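Long-range contacts in protein argonaute (Methanocaldococcus jannaschii, PDB 5G5S), which cleaves single-stranded DNA as a DNA-guided endonuclease, using short DNA guides to find complementary targets, and may thereby defend the cell against invading genetic elements: residues S458-L462 with A672-E676; I362-I368 with L431-K437; T331-Y337 with T475-I480; D174-E180 with Y443-K449. All blocks are in the same frame, centred on the assembly; numbering follows the deposited sequence.

Contact 1 of 4, residues S458-L462 with A672-E676; sequences SQNIL and ALYGE
Ile-461 and Leu-673 mark the nearest approach of the two backbones, with their CA atoms still 8.3 Å apart: an irregular loop, 672-676, meets the edge strand 458-462 of the parallel Mid-domain sheet through side chains. Leu-673 leans toward the strand and divides its methyls between two residues. CD1 covers the aliphatic part of Gln-459, 3.9 Å from CG, while CD2 reaches Ile-461 CG1 loosely at 4.4 Å. Gln-459 carries its CG anti to the backbone N (chi1 -172°), which brings the bent chain round to the loop. The Tyr-674 side chain crosses that of Asn-460 at about a right angle, its OH 3.7 Å from Asn-460 OD1. Residues 459-462 bind the phosphorylated 5' end of the guide, and Gln-459 is a metal ligand in another structure of this protein. The loop therefore packs directly on strand residues of the 5'-end site by a light apolar contact, while the polar ends of Asn-460 and Tyr-674 are bonded to Lys-448 NZ and, weakly, to Ile-715 O.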
loop_
_atom_site.group_PDB
_atom_site.type_symbol
_atom_site.label_atom_id
_atom_site.label_comp_id
_atom_site.label_asym_id
_atom_site.label_seq_id
_atom_site.Cartn_x
_atom_site.Cartn_y
_atom_site.Cartn_z
ATOM N N SER A 458 -15.799 7.431 13.991
ATOM C CA SER A 458 -14.962 7.620 15.171
ATOM C C SER A 458 -13.493 7.809 14.893
ATOM O O SER A 458 -12.991 7.372 13.855
ATOM C CB SER A 458 -15.145 6.449 16.133
ATOM O OG SER A 458 -15.008 5.205 15.467
ATOM N N GLN A 459 -12.795 8.423 15.857
ATOM C CA GLN A 459 -11.353 8.610 15.804
ATOM C C GLN A 459 -10.746 8.383 17.184
ATOM O O GLN A 459 -11.251 8.903 18.185
ATOM C CB GLN A 459 -10.960 9.982 15.218
ATOM C CG GLN A 459 -9.444 10.164 14.956
ATOM C CD GLN A 459 -8.811 9.086 14.105
ATOM O OE1 GLN A 459 -7.873 8.398 14.517
ATOM N NE2 GLN A 459 -9.300 8.911 12.897
ATOM N N ASN A 460 -9.675 7.576 17.223
ATOM C CA ASN A 460 -8.939 7.264 18.441
ATOM C C ASN A 460 -7.665 8.083 18.511
ATOM O O ASN A 460 -7.086 8.423 17.478
ATOM C CB ASN A 460 -8.667 5.758 18.577
ATOM C CG ASN A 460 -7.942 5.102 17.417
ATOM O OD1 ASN A 460 -8.102 5.455 16.245
ATOM N ND2 ASN A 460 -7.180 4.069 17.722
ATOM N N ILE A 461 -7.255 8.430 19.740
ATOM C CA ILE A 461 -6.073 9.236 20.044
ATOM C C ILE A 461 -5.428 8.716 21.338
ATOM O O ILE A 461 -6.160 8.304 22.244
ATOM C CB ILE A 461 -6.485 10.747 20.098
ATOM C CG1 ILE A 461 -5.385 11.731 19.610
ATOM C CG2 ILE A 461 -7.238 11.182 21.377
ATOM C CD1 ILE A 461 -4.236 11.995 20.528
ATOM N N LEU A 462 -4.077 8.681 21.414
ATOM C CA LEU A 462 -3.399 8.220 22.635
ATOM C C LEU A 462 -3.258 9.390 23.592
ATOM O O LEU A 462 -2.679 10.420 23.225
ATOM C CB LEU A 462 -2.024 7.565 22.363
ATOM C CG LEU A 462 -1.984 6.287 21.507
ATOM C CD1 LEU A 462 -0.552 5.876 21.231
ATOM C CD2 LEU A 462 -2.735 5.123 22.159
ATOM N N ALA A 672 -3.382 12.593 9.048
ATOM C CA ALA A 672 -2.431 13.422 9.772
ATOM C C ALA A 672 -1.894 12.786 11.063
ATOM O O ALA A 672 -0.778 13.105 11.476
ATOM C CB ALA A 672 -3.053 14.772 10.059
ATOM N N LEU A 673 -2.673 11.879 11.676
ATOM C CA LEU A 673 -2.307 11.184 12.917
ATOM C C LEU A 673 -1.455 9.929 12.684
ATOM O O LEU A 673 -0.767 9.491 13.607
ATOM C CB LEU A 673 -3.561 10.828 13.728
ATOM C CG LEU A 673 -4.362 11.977 14.333
ATOM C CD1 LEU A 673 -5.808 11.568 14.538
ATOM C CD2 LEU A 673 -3.734 12.464 15.649
ATOM N N TYR A 674 -1.499 9.356 11.460
ATOM C CA TYR A 674 -0.745 8.153 11.094
ATOM C C TYR A 674 0.467 8.449 10.211
ATOM O O TYR A 674 0.689 9.596 9.806
ATOM C CB TYR A 674 -1.642 7.129 10.366
ATOM C CG TYR A 674 -2.956 6.792 11.037
ATOM C CD1 TYR A 674 -3.020 6.538 12.406
ATOM C CD2 TYR A 674 -4.117 6.630 10.289
ATOM C CE1 TYR A 674 -4.226 6.210 13.026
ATOM C CE2 TYR A 674 -5.320 6.267 10.890
ATOM C CZ TYR A 674 -5.376 6.077 12.263
ATOM O OH TYR A 674 -6.568 5.739 12.860
ATOM N N GLY A 675 1.225 7.385 9.924
ATOM C CA GLY A 675 2.396 7.378 9.054
ATOM C C GLY A 675 3.575 8.212 9.501
ATOM O O GLY A 675 3.645 8.644 10.656
ATOM N N GLU A 676 4.518 8.431 8.560
ATOM C CA GLU A 676 5.751 9.190 8.767
ATOM C C GLU A 676 5.585 10.659 8.355
ATOM O O GLU A 676 5.736 11.010 7.175
ATOM C CB GLU A 676 6.931 8.518 8.042
#

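Contact 2 of 4, residues I362-I368 with L431-K437; sequences ILIDEEI and LIIGKEK
Glu-367 OE1 is gripped by two lysines of 431-437: Lys-435 NZ at 3.1 Å, 58° out of the carboxylate plane, and Lys-437 NZ at a doubtfully short modelled 2.5 Å. Strands 362-365 and 431-434 run parallel, 12° apart, as the central pair of the four-stranded sheet of the Rossmann-like Mid domain. Leu-363 uses both its backbone groups, N donating to Leu-431 O (2.9 Å) and O accepting from Ile-433 N (2.7 Å); Asp-365 N continues to Ile-433 O. On one face Ile-362 CD1 lies alongside Leu-431 CB (3.8 Å); on the other, Leu-363 CD1 packs on Ile-432 CG1 (3.9 Å). At the strand end, Asp-365 OD1 accepts from Glu-367 N in an Asx turn, and OD2 from Tyr-444 OH. Ile-368 holds CG1 between its backbone N and carbonyl carbon (chi1 56°), and CD1 crosses Ile-433 CG2 at about a right angle (3.8 Å). The chemistry changes from a backbone ladder flanked by buried aliphatic side chains to a charged rim, where paired lysines would probably favour an ionised Glu-367.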
loop_
_atom_site.group_PDB
_atom_site.type_symbol
_atom_site.label_atom_id
_atom_site.label_comp_id
_atom_site.label_asym_id
_atom_site.label_seq_id
_atom_site.Cartn_x
_atom_site.Cartn_y
_atom_site.Cartn_z
ATOM N N ILE A 362 -17.939 10.611 23.828
ATOM C CA ILE A 362 -16.550 10.705 24.299
ATOM C C ILE A 362 -16.227 9.422 25.055
ATOM O O ILE A 362 -16.682 9.223 26.181
ATOM C CB ILE A 362 -16.150 12.012 25.065
ATOM C CG1 ILE A 362 -16.698 13.315 24.404
ATOM C CG2 ILE A 362 -14.627 12.082 25.285
ATOM C CD1 ILE A 362 -16.233 13.664 22.914
ATOM N N LEU A 363 -15.486 8.534 24.395
ATOM C CA LEU A 363 -15.111 7.220 24.909
ATOM C C LEU A 363 -13.711 7.216 25.528
ATOM O O LEU A 363 -12.715 7.347 24.819
ATOM C CB LEU A 363 -15.279 6.150 23.805
ATOM C CG LEU A 363 -16.708 6.011 23.242
ATOM C CD1 LEU A 363 -16.709 5.362 21.902
ATOM C CD2 LEU A 363 -17.621 5.253 24.194
ATOM N N ILE A 364 -13.654 7.111 26.869
ATOM C CA ILE A 364 -12.416 7.117 27.660
ATOM C C ILE A 364 -12.108 5.698 28.143
ATOM O O ILE A 364 -12.977 5.050 28.730
ATOM C CB ILE A 364 -12.476 8.121 28.860
ATOM C CG1 ILE A 364 -13.191 9.450 28.513
ATOM C CG2 ILE A 364 -11.082 8.383 29.445
ATOM C CD1 ILE A 364 -14.599 9.551 29.033
ATOM N N ASP A 365 -10.868 5.228 27.910
ATOM C CA ASP A 365 -10.392 3.907 28.333
ATOM C C ASP A 365 -10.371 3.866 29.866
ATOM O O ASP A 365 -9.874 4.811 30.485
ATOM C CB ASP A 365 -8.986 3.646 27.759
ATOM C CG ASP A 365 -8.514 2.211 27.869
ATOM O OD1 ASP A 365 -8.094 1.808 28.968
ATOM O OD2 ASP A 365 -8.520 1.508 26.842
ATOM N N GLU A 366 -10.949 2.799 30.471
ATOM C CA GLU A 366 -11.042 2.585 31.928
ATOM C C GLU A 366 -9.706 2.759 32.653
ATOM O O GLU A 366 -9.672 3.347 33.733
ATOM C CB GLU A 366 -11.608 1.190 32.237
ATOM C CG GLU A 366 -13.124 1.115 32.244
ATOM C CD GLU A 366 -13.697 -0.235 32.636
ATOM O OE1 GLU A 366 -13.261 -0.799 33.666
ATOM O OE2 GLU A 366 -14.619 -0.710 31.933
ATOM N N GLU A 367 -8.611 2.260 32.045
ATOM C CA GLU A 367 -7.244 2.295 32.571
ATOM C C GLU A 367 -6.656 3.702 32.777
ATOM O O GLU A 367 -5.670 3.839 33.506
ATOM C CB GLU A 367 -6.304 1.422 31.717
ATOM C CG GLU A 367 -6.647 -0.062 31.739
ATOM C CD GLU A 367 -5.466 -1.007 31.612
ATOM O OE1 GLU A 367 -4.725 -0.913 30.606
ATOM O OE2 GLU A 367 -5.294 -1.859 32.515
ATOM N N ILE A 368 -7.257 4.739 32.156
ATOM C CA ILE A 368 -6.795 6.130 32.281
ATOM C C ILE A 368 -7.779 7.067 33.035
ATOM O O ILE A 368 -7.636 8.291 32.969
ATOM C CB ILE A 368 -6.259 6.717 30.938
ATOM C CG1 ILE A 368 -7.307 6.628 29.800
ATOM C CG2 ILE A 368 -4.927 6.058 30.545
ATOM C CD1 ILE A 368 -7.148 7.620 28.674
ATOM N N LEU A 431 -15.249 10.241 19.883
ATOM C CA LEU A 431 -13.845 10.555 20.120
ATOM C C LEU A 431 -13.349 9.556 21.160
ATOM O O LEU A 431 -13.844 9.532 22.287
ATOM C CB LEU A 431 -13.676 12.013 20.585
ATOM C CG LEU A 431 -12.251 12.504 20.856
ATOM C CD1 LEU A 431 -11.461 12.685 19.559
ATOM C CD2 LEU A 431 -12.268 13.797 21.656
ATOM N N ILE A 432 -12.440 8.670 20.739
ATOM C CA ILE A 432 -11.886 7.616 21.582
ATOM C C ILE A 432 -10.538 8.066 22.167
ATOM O O ILE A 432 -9.598 8.355 21.418
ATOM C CB ILE A 432 -11.793 6.262 20.806
ATOM C CG1 ILE A 432 -13.169 5.791 20.293
ATOM C CG2 ILE A 432 -11.111 5.171 21.637
ATOM C CD1 ILE A 432 -13.080 4.944 18.980
ATOM N N ILE A 433 -10.464 8.133 23.511
ATOM C CA ILE A 433 -9.251 8.484 24.254
ATOM C C ILE A 433 -8.701 7.172 24.839
ATOM O O ILE A 433 -9.321 6.566 25.722
ATOM C CB ILE A 433 -9.508 9.561 25.358
ATOM C CG1 ILE A 433 -10.510 10.683 24.924
ATOM C CG2 ILE A 433 -8.193 10.111 25.946
ATOM C CD1 ILE A 433 -10.063 11.639 23.813
ATOM N N GLY A 434 -7.572 6.730 24.299
ATOM C CA GLY A 434 -6.931 5.489 24.711
ATOM C C GLY A 434 -5.512 5.639 25.211
ATOM O O GLY A 434 -5.027 6.757 25.398
ATOM N N LYS A 435 -4.847 4.497 25.435
ATOM C CA LYS A 435 -3.468 4.423 25.929
ATOM C C LYS A 435 -2.625 3.383 25.176
ATOM O O LYS A 435 -3.187 2.536 24.478
ATOM C CB LYS A 435 -3.427 4.201 27.460
ATOM C CG LYS A 435 -4.146 2.953 27.962
ATOM C CD LYS A 435 -3.636 2.526 29.329
ATOM C CE LYS A 435 -2.632 1.401 29.230
ATOM N NZ LYS A 435 -2.211 0.920 30.569
ATOM N N GLU A 436 -1.281 3.468 25.291
ATOM C CA GLU A 436 -0.356 2.554 24.617
ATOM C C GLU A 436 -0.457 1.126 25.158
ATOM O O GLU A 436 0.013 0.833 26.260
ATOM C CB GLU A 436 1.093 3.093 24.634
ATOM C CG GLU A 436 2.080 2.318 23.764
ATOM C CD GLU A 436 1.720 2.148 22.300
ATOM O OE1 GLU A 436 1.538 3.171 21.601
ATOM O OE2 GLU A 436 1.643 0.986 21.844
ATOM N N LYS A 437 -1.160 0.293 24.401
ATOM C CA LYS A 437 -1.367 -1.109 24.719
ATOM C C LYS A 437 -0.630 -2.041 23.763
ATOM O O LYS A 437 -0.883 -3.241 23.765
ATOM C CB LYS A 437 -2.855 -1.443 24.692
ATOM C CG LYS A 437 -3.689 -0.693 25.713
ATOM C CD LYS A 437 -5.117 -1.202 25.708
ATOM C CE LYS A 437 -5.929 -0.615 26.850
ATOM N NZ LYS A 437 -5.459 -1.098 28.176
#

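Contact 3 of 4, residues T331-Y337 with T475-I480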
loop_
_atom_site.group_PDB
_atom_site.type_symbol
_atom_site.label_atom_id
_atom_site.label_comp_id
_atom_site.label_asym_id
_atom_site.label_seq_id
_atom_site.Cartn_x
_atom_site.Cartn_y
_atom_site.Cartn_z
ATOM N N THR A 331 -0.923 24.462 10.160
ATOM C CA THR A 331 -1.551 25.697 10.641
ATOM C C THR A 331 -3.051 25.779 10.281
ATOM O O THR A 331 -3.633 26.862 10.366
ATOM C CB THR A 331 -0.792 26.940 10.136
ATOM O OG1 THR A 331 -0.816 26.955 8.708
ATOM C CG2 THR A 331 0.640 27.037 10.677
ATOM N N LEU A 332 -3.678 24.648 9.887
ATOM C CA LEU A 332 -5.096 24.637 9.515
ATOM C C LEU A 332 -6.040 24.973 10.681
ATOM O O LEU A 332 -7.030 25.683 10.483
ATOM C CB LEU A 332 -5.474 23.294 8.866
ATOM C CG LEU A 332 -6.690 23.277 7.935
ATOM C CD1 LEU A 332 -6.453 24.112 6.703
ATOM C CD2 LEU A 332 -6.987 21.871 7.484
ATOM N N PHE A 333 -5.719 24.466 11.889
ATOM C CA PHE A 333 -6.511 24.671 13.105
ATOM C C PHE A 333 -5.699 25.318 14.229
ATOM O O PHE A 333 -5.957 25.058 15.404
ATOM C CB PHE A 333 -7.161 23.354 13.570
ATOM C CG PHE A 333 -8.105 22.731 12.569
ATOM C CD1 PHE A 333 -9.448 23.090 12.538
ATOM C CD2 PHE A 333 -7.656 21.770 11.670
ATOM C CE1 PHE A 333 -10.322 22.503 11.618
ATOM C CE2 PHE A 333 -8.530 21.189 10.750
ATOM C CZ PHE A 333 -9.857 21.559 10.729
ATOM N N THR A 334 -4.734 26.178 13.876
ATOM C CA THR A 334 -3.927 26.898 14.863
ATOM C C THR A 334 -4.767 27.956 15.608
ATOM O O THR A 334 -4.465 28.287 16.757
ATOM C CB THR A 334 -2.622 27.405 14.249
ATOM O OG1 THR A 334 -2.865 27.782 12.891
ATOM C CG2 THR A 334 -1.515 26.353 14.299
ATOM N N TRP A 335 -5.874 28.405 14.966
ATOM C CA TRP A 335 -6.867 29.350 15.477
ATOM C C TRP A 335 -7.706 28.779 16.638
ATOM O O TRP A 335 -8.453 29.524 17.281
ATOM C CB TRP A 335 -7.760 29.884 14.341
ATOM C CG TRP A 335 -8.363 28.818 13.476
ATOM C CD1 TRP A 335 -7.851 28.319 12.312
ATOM C CD2 TRP A 335 -9.588 28.115 13.710
ATOM N NE1 TRP A 335 -8.687 27.352 11.803
ATOM C CE2 TRP A 335 -9.761 27.203 12.643
ATOM C CE3 TRP A 335 -10.564 28.165 14.723
ATOM C CZ2 TRP A 335 -10.870 26.349 12.556
ATOM C CZ3 TRP A 335 -11.657 27.316 14.640
ATOM C CH2 TRP A 335 -11.800 26.417 13.571
ATOM N N ILE A 336 -7.568 27.467 16.914
ATOM C CA ILE A 336 -8.247 26.790 18.026
ATOM C C ILE A 336 -7.650 27.305 19.343
ATOM O O ILE A 336 -8.400 27.617 20.261
ATOM C CB ILE A 336 -8.178 25.231 17.871
ATOM C CG1 ILE A 336 -8.973 24.738 16.628
ATOM C CG2 ILE A 336 -8.565 24.465 19.159
ATOM C CD1 ILE A 336 -10.496 24.659 16.732
ATOM N N TYR A 337 -6.314 27.435 19.409
ATOM C CA TYR A 337 -5.603 27.934 20.591
ATOM C C TYR A 337 -5.273 29.421 20.429
ATOM O O TYR A 337 -5.743 30.232 21.224
ATOM C CB TYR A 337 -4.329 27.107 20.868
ATOM C CG TYR A 337 -4.583 25.664 21.257
ATOM C CD1 TYR A 337 -4.776 24.684 20.290
ATOM C CD2 TYR A 337 -4.577 25.269 22.592
ATOM C CE1 TYR A 337 -5.000 23.354 20.641
ATOM C CE2 TYR A 337 -4.789 23.938 22.955
ATOM C CZ TYR A 337 -5.006 22.983 21.975
ATOM O OH TYR A 337 -5.219 21.670 22.321
ATOM N N THR A 475 -3.688 18.397 18.244
ATOM C CA THR A 475 -5.069 18.867 18.145
ATOM C C THR A 475 -5.390 19.190 16.684
ATOM O O THR A 475 -6.430 18.762 16.179
ATOM C CB THR A 475 -5.313 20.033 19.102
ATOM O OG1 THR A 475 -5.039 19.597 20.431
ATOM C CG2 THR A 475 -6.737 20.554 19.029
ATOM N N ASN A 476 -4.468 19.911 16.012
ATOM C CA ASN A 476 -4.536 20.279 14.603
ATOM C C ASN A 476 -4.623 18.995 13.737
ATOM O O ASN A 476 -5.517 18.897 12.897
ATOM C CB ASN A 476 -3.315 21.137 14.225
ATOM C CG ASN A 476 -3.239 21.529 12.767
ATOM O OD1 ASN A 476 -3.934 22.440 12.307
ATOM N ND2 ASN A 476 -2.362 20.875 12.020
ATOM N N ASN A 477 -3.754 17.990 14.009
ATOM C CA ASN A 477 -3.742 16.717 13.286
ATOM C C ASN A 477 -4.985 15.876 13.530
ATOM O O ASN A 477 -5.428 15.170 12.627
ATOM C CB ASN A 477 -2.481 15.915 13.590
ATOM C CG ASN A 477 -1.230 16.490 12.984
ATOM O OD1 ASN A 477 -1.265 17.301 12.056
ATOM N ND2 ASN A 477 -0.089 16.061 13.489
ATOM N N LEU A 478 -5.537 15.945 14.739
ATOM C CA LEU A 478 -6.748 15.222 15.107
ATOM C C LEU A 478 -7.926 15.799 14.343
ATOM O O LEU A 478 -8.720 15.037 13.804
ATOM C CB LEU A 478 -6.992 15.287 16.634
ATOM C CG LEU A 478 -8.315 14.699 17.151
ATOM C CD1 LEU A 478 -8.397 13.196 16.888
ATOM C CD2 LEU A 478 -8.526 15.025 18.631
ATOM N N LEU A 479 -8.028 17.139 14.281
ATOM C CA LEU A 479 -9.094 17.822 13.554
ATOM C C LEU A 479 -9.015 17.587 12.052
ATOM O O LEU A 479 -10.059 17.372 11.445
ATOM C CB LEU A 479 -9.199 19.316 13.924
ATOM C CG LEU A 479 -9.723 19.603 15.341
ATOM C CD1 LEU A 479 -9.572 21.067 15.699
ATOM C CD2 LEU A 479 -11.185 19.151 15.505
ATOM N N ILE A 480 -7.780 17.530 11.472
ATOM C CA ILE A 480 -7.549 17.231 10.053
ATOM C C ILE A 480 -8.146 15.857 9.721
ATOM O O ILE A 480 -8.884 15.718 8.741
ATOM C CB ILE A 480 -6.036 17.303 9.669
ATOM C CG1 ILE A 480 -5.539 18.767 9.643
ATOM C CG2 ILE A 480 -5.782 16.612 8.306
ATOM C CD1 ILE A 480 -4.054 18.936 9.752
#
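Phe-333 enters the surface of helix 473-485 from its CB onward. CB sits 3.6 Å from Asn-476 OD1, with Leu-479 CD1 a little farther off, and CG has both CB and CD1 of that leucine close by. Farther out, CE2 comes 4.0 Å from Ile-480 CG1, and the ring atoms as far as CZ lie under Leu-479 CB. This is a CH-pi contact, 3.6 Å from Leu-479 CB to the centroid of the Phe-333 ring and only 9° off the ring normal. With CG anti to its carbonyl carbon (chi1 -60°), the phenyl group is laid against the helix while the backbone N remains turned to the asparagine: Phe-333 N donates to Asn-476 OD1 at 2.7 Å. Asn-476 ND2 donates in turn to Thr-329 O, so one amide ties the helix to the chain at two points. That chain is the long connection between strand 323-326 and the first strand of the Mid-domain sheet; it lies against a helix which, a residue past Ile-480, carries the guide-contacting Gln-481. Tyr-490 adds an edge-to-face partner to the Phe-333 ring. Leu-332 CD2 touches Ile-480 CG1 (4.0 Å), and Ile-336 CG1 and Leu-479 CD1 meet tip to tip at 3.8 Å. Tyr-337 presents the edge of its ring to Thr-475 CB, and its OH shares a 2.8 Å hydrogen bond with Thr-475 OG1, which is held also by Trp-466 and Asp-469.

Contact 4 of 4, residues D174-E180 with Y443-K449; sequences DKALLEE and YYEILKK
Leu-177 covers one face of the Tyr-443 ring: CD2 stands 3.8 Å from the centroid, 13° off the normal, in a CH-pi contact, and CD1 reaches CZ at 3.5 Å. The edge of the same ring faces Asp-174 OD2, while Asp-174 OD1 turns inward as N-cap, its anti lone pair accepting from Ala-176 N. Helices 175-179 and 443-449 cross nearly at right angles (92°), and Ile-446 fills the crossing, its CD1 3.9 Å from Ala-176 CB and 3.6 Å from Glu-180 CG. Glu-180 bends at chi2 (-47°), which carries OE1 to 3.3 Å from Glu-445 CB. Beyond Ile-446, Lys-449 NZ makes a salt bridge of 2.8 Å to Glu-179 OE1, again at the anti lone pair, and donates also to Lys-698 O. Aromatic cover, aliphatic centre and ion pair succeed one another across a small interface between the PAZ and Mid domains, two of the four domains of the bilobal argonaute fold and the pair that separates when guide DNA binds.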
loop_
_atom_site.group_PDB
_atom_site.type_symbol
_atom_site.label_atom_id
_atom_site.label_comp_id
_atom_site.label_asym_id
_atom_site.label_seq_id
_atom_site.Cartn_x
_atom_site.Cartn_y
_atom_site.Cartn_z
ATOM N N ASP A 174 -9.230 -14.489 19.856
ATOM C CA ASP A 174 -10.338 -13.566 19.585
ATOM C C ASP A 174 -10.541 -13.419 18.067
ATOM O O ASP A 174 -9.630 -12.954 17.375
ATOM C CB ASP A 174 -10.033 -12.189 20.218
ATOM C CG ASP A 174 -11.237 -11.301 20.504
ATOM O OD1 ASP A 174 -12.058 -11.087 19.577
ATOM O OD2 ASP A 174 -11.322 -10.764 21.633
ATOM N N LYS A 175 -11.735 -13.796 17.555
ATOM C CA LYS A 175 -12.086 -13.722 16.126
ATOM C C LYS A 175 -12.009 -12.299 15.560
ATOM O O LYS A 175 -11.674 -12.119 14.386
ATOM C CB LYS A 175 -13.477 -14.324 15.871
ATOM N N ALA A 176 -12.316 -11.294 16.403
ATOM C CA ALA A 176 -12.264 -9.876 16.038
ATOM C C ALA A 176 -10.815 -9.425 15.787
ATOM O O ALA A 176 -10.565 -8.802 14.759
ATOM C CB ALA A 176 -12.909 -9.028 17.118
ATOM N N LEU A 177 -9.859 -9.790 16.685
ATOM C CA LEU A 177 -8.438 -9.447 16.543
ATOM C C LEU A 177 -7.849 -10.058 15.291
ATOM O O LEU A 177 -6.967 -9.455 14.685
ATOM C CB LEU A 177 -7.596 -9.877 17.761
ATOM C CG LEU A 177 -7.574 -8.986 19.012
ATOM C CD1 LEU A 177 -6.408 -9.359 19.897
ATOM C CD2 LEU A 177 -7.459 -7.493 18.670
ATOM N N LEU A 178 -8.342 -11.245 14.898
ATOM C CA LEU A 178 -7.923 -11.942 13.687
ATOM C C LEU A 178 -8.235 -11.115 12.427
ATOM O O LEU A 178 -7.403 -11.054 11.525
ATOM C CB LEU A 178 -8.578 -13.331 13.607
ATOM C CG LEU A 178 -7.969 -14.305 12.602
ATOM C CD1 LEU A 178 -6.555 -14.693 12.994
ATOM C CD2 LEU A 178 -8.822 -15.542 12.459
ATOM N N GLU A 179 -9.409 -10.447 12.396
ATOM C CA GLU A 179 -9.853 -9.592 11.282
ATOM C C GLU A 179 -8.905 -8.407 11.061
ATOM O O GLU A 179 -8.672 -8.018 9.921
ATOM C CB GLU A 179 -11.303 -9.117 11.480
ATOM C CG GLU A 179 -12.297 -10.265 11.575
ATOM C CD GLU A 179 -13.759 -9.933 11.796
ATOM O OE1 GLU A 179 -14.068 -8.825 12.295
ATOM O OE2 GLU A 179 -14.600 -10.812 11.506
ATOM N N GLU A 180 -8.310 -7.884 12.148
ATOM C CA GLU A 180 -7.331 -6.796 12.115
ATOM C C GLU A 180 -6.023 -7.199 11.406
ATOM O O GLU A 180 -5.196 -6.332 11.123
ATOM C CB GLU A 180 -7.030 -6.310 13.543
ATOM C CG GLU A 180 -8.058 -5.342 14.098
ATOM C CD GLU A 180 -8.458 -4.209 13.175
ATOM O OE1 GLU A 180 -7.561 -3.466 12.711
ATOM O OE2 GLU A 180 -9.672 -4.085 12.892
ATOM N N TYR A 443 -7.554 -3.476 19.437
ATOM C CA TYR A 443 -8.866 -3.458 20.088
ATOM C C TYR A 443 -9.533 -2.095 19.884
ATOM O O TYR A 443 -10.754 -2.030 19.774
ATOM C CB TYR A 443 -8.771 -3.810 21.584
ATOM C CG TYR A 443 -8.601 -5.287 21.888
ATOM C CD1 TYR A 443 -9.592 -6.208 21.554
ATOM C CD2 TYR A 443 -7.489 -5.752 22.585
ATOM C CE1 TYR A 443 -9.451 -7.563 21.851
ATOM C CE2 TYR A 443 -7.344 -7.103 22.902
ATOM C CZ TYR A 443 -8.330 -8.006 22.538
ATOM O OH TYR A 443 -8.189 -9.341 22.849
ATOM N N TYR A 444 -8.729 -1.015 19.778
ATOM C CA TYR A 444 -9.220 0.337 19.488
ATOM C C TYR A 444 -9.756 0.407 18.062
ATOM O O TYR A 444 -10.753 1.088 17.817
ATOM C CB TYR A 444 -8.128 1.398 19.713
ATOM C CG TYR A 444 -7.722 1.589 21.163
ATOM C CD1 TYR A 444 -8.669 1.887 22.142
ATOM C CD2 TYR A 444 -6.382 1.562 21.540
ATOM C CE1 TYR A 444 -8.296 2.079 23.475
ATOM C CE2 TYR A 444 -5.996 1.784 22.861
ATOM C CZ TYR A 444 -6.958 2.026 23.827
ATOM O OH TYR A 444 -6.587 2.238 25.127
ATOM N N GLU A 445 -9.115 -0.331 17.131
ATOM C CA GLU A 445 -9.531 -0.440 15.726
ATOM C C GLU A 445 -10.813 -1.294 15.645
ATOM O O GLU A 445 -11.681 -1.022 14.810
ATOM C CB GLU A 445 -8.406 -1.047 14.862
ATOM C CG GLU A 445 -7.172 -0.167 14.690
ATOM C CD GLU A 445 -7.400 1.164 14.001
ATOM O OE1 GLU A 445 -8.121 1.202 12.977
ATOM O OE2 GLU A 445 -6.860 2.178 14.500
ATOM N N ILE A 446 -10.932 -2.314 16.537
ATOM C CA ILE A 446 -12.127 -3.165 16.662
ATOM C C ILE A 446 -13.295 -2.284 17.092
ATOM O O ILE A 446 -14.379 -2.398 16.522
ATOM C CB ILE A 446 -11.898 -4.395 17.608
ATOM C CG1 ILE A 446 -10.959 -5.440 16.970
ATOM C CG2 ILE A 446 -13.205 -5.050 18.092
ATOM C CD1 ILE A 446 -11.345 -5.874 15.541
ATOM N N LEU A 447 -13.045 -1.365 18.052
ATOM C CA LEU A 447 -14.036 -0.418 18.555
ATOM C C LEU A 447 -14.550 0.501 17.448
ATOM O O LEU A 447 -15.753 0.640 17.314
ATOM C CB LEU A 447 -13.504 0.388 19.765
ATOM C CG LEU A 447 -14.542 1.253 20.523
ATOM C CD1 LEU A 447 -15.583 0.394 21.215
ATOM C CD2 LEU A 447 -13.874 2.172 21.525
ATOM N N LYS A 448 -13.657 1.071 16.626
ATOM C CA LYS A 448 -14.030 1.959 15.514
ATOM C C LYS A 448 -14.936 1.288 14.481
ATOM O O LYS A 448 -15.944 1.871 14.064
ATOM C CB LYS A 448 -12.793 2.519 14.824
ATOM C CG LYS A 448 -12.016 3.502 15.678
ATOM C CD LYS A 448 -11.124 4.402 14.823
ATOM C CE LYS A 448 -9.930 3.710 14.221
ATOM N NZ LYS A 448 -9.018 4.692 13.576
ATOM N N LYS A 449 -14.548 0.076 14.067
ATOM C CA LYS A 449 -15.233 -0.755 13.089
ATOM C C LYS A 449 -16.671 -1.063 13.531
ATOM O O LYS A 449 -17.608 -0.762 12.793
ATOM C CB LYS A 449 -14.414 -2.032 12.838
ATOM C CG LYS A 449 -14.982 -2.973 11.793
ATOM C CD LYS A 449 -14.050 -4.145 11.577
ATOM C CE LYS A 449 -14.273 -5.307 12.516
ATOM N NZ LYS A 449 -13.105 -6.230 12.525
#

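Overall arrangement
Contacts 2 and 3 are mostly buried and contacts 1 and 4 partly so, which follows their places around the Mid domain. Contact 2 lies in the sheet itself, and contact 1 begins on the neighbouring edge strand, hydrogen-bonded through Ile-432. Helix 473-485 of contact 3 and helix 442-452 of contact 4 pack on that framework, Leu-478 touching Leu-431 and Tyr-444 OH bonding to Lys-435 N. Backbone bonds and a rim of salt bridges mark contact 2, an aromatic face and amide contact 3, and dispersed side-chain touches contact 1. In contact 4 a charge pair joins separate domains. Helix 442-452 also borders contact 1; contacts 3 and 4 stay about 9 Å apart between nearest atoms.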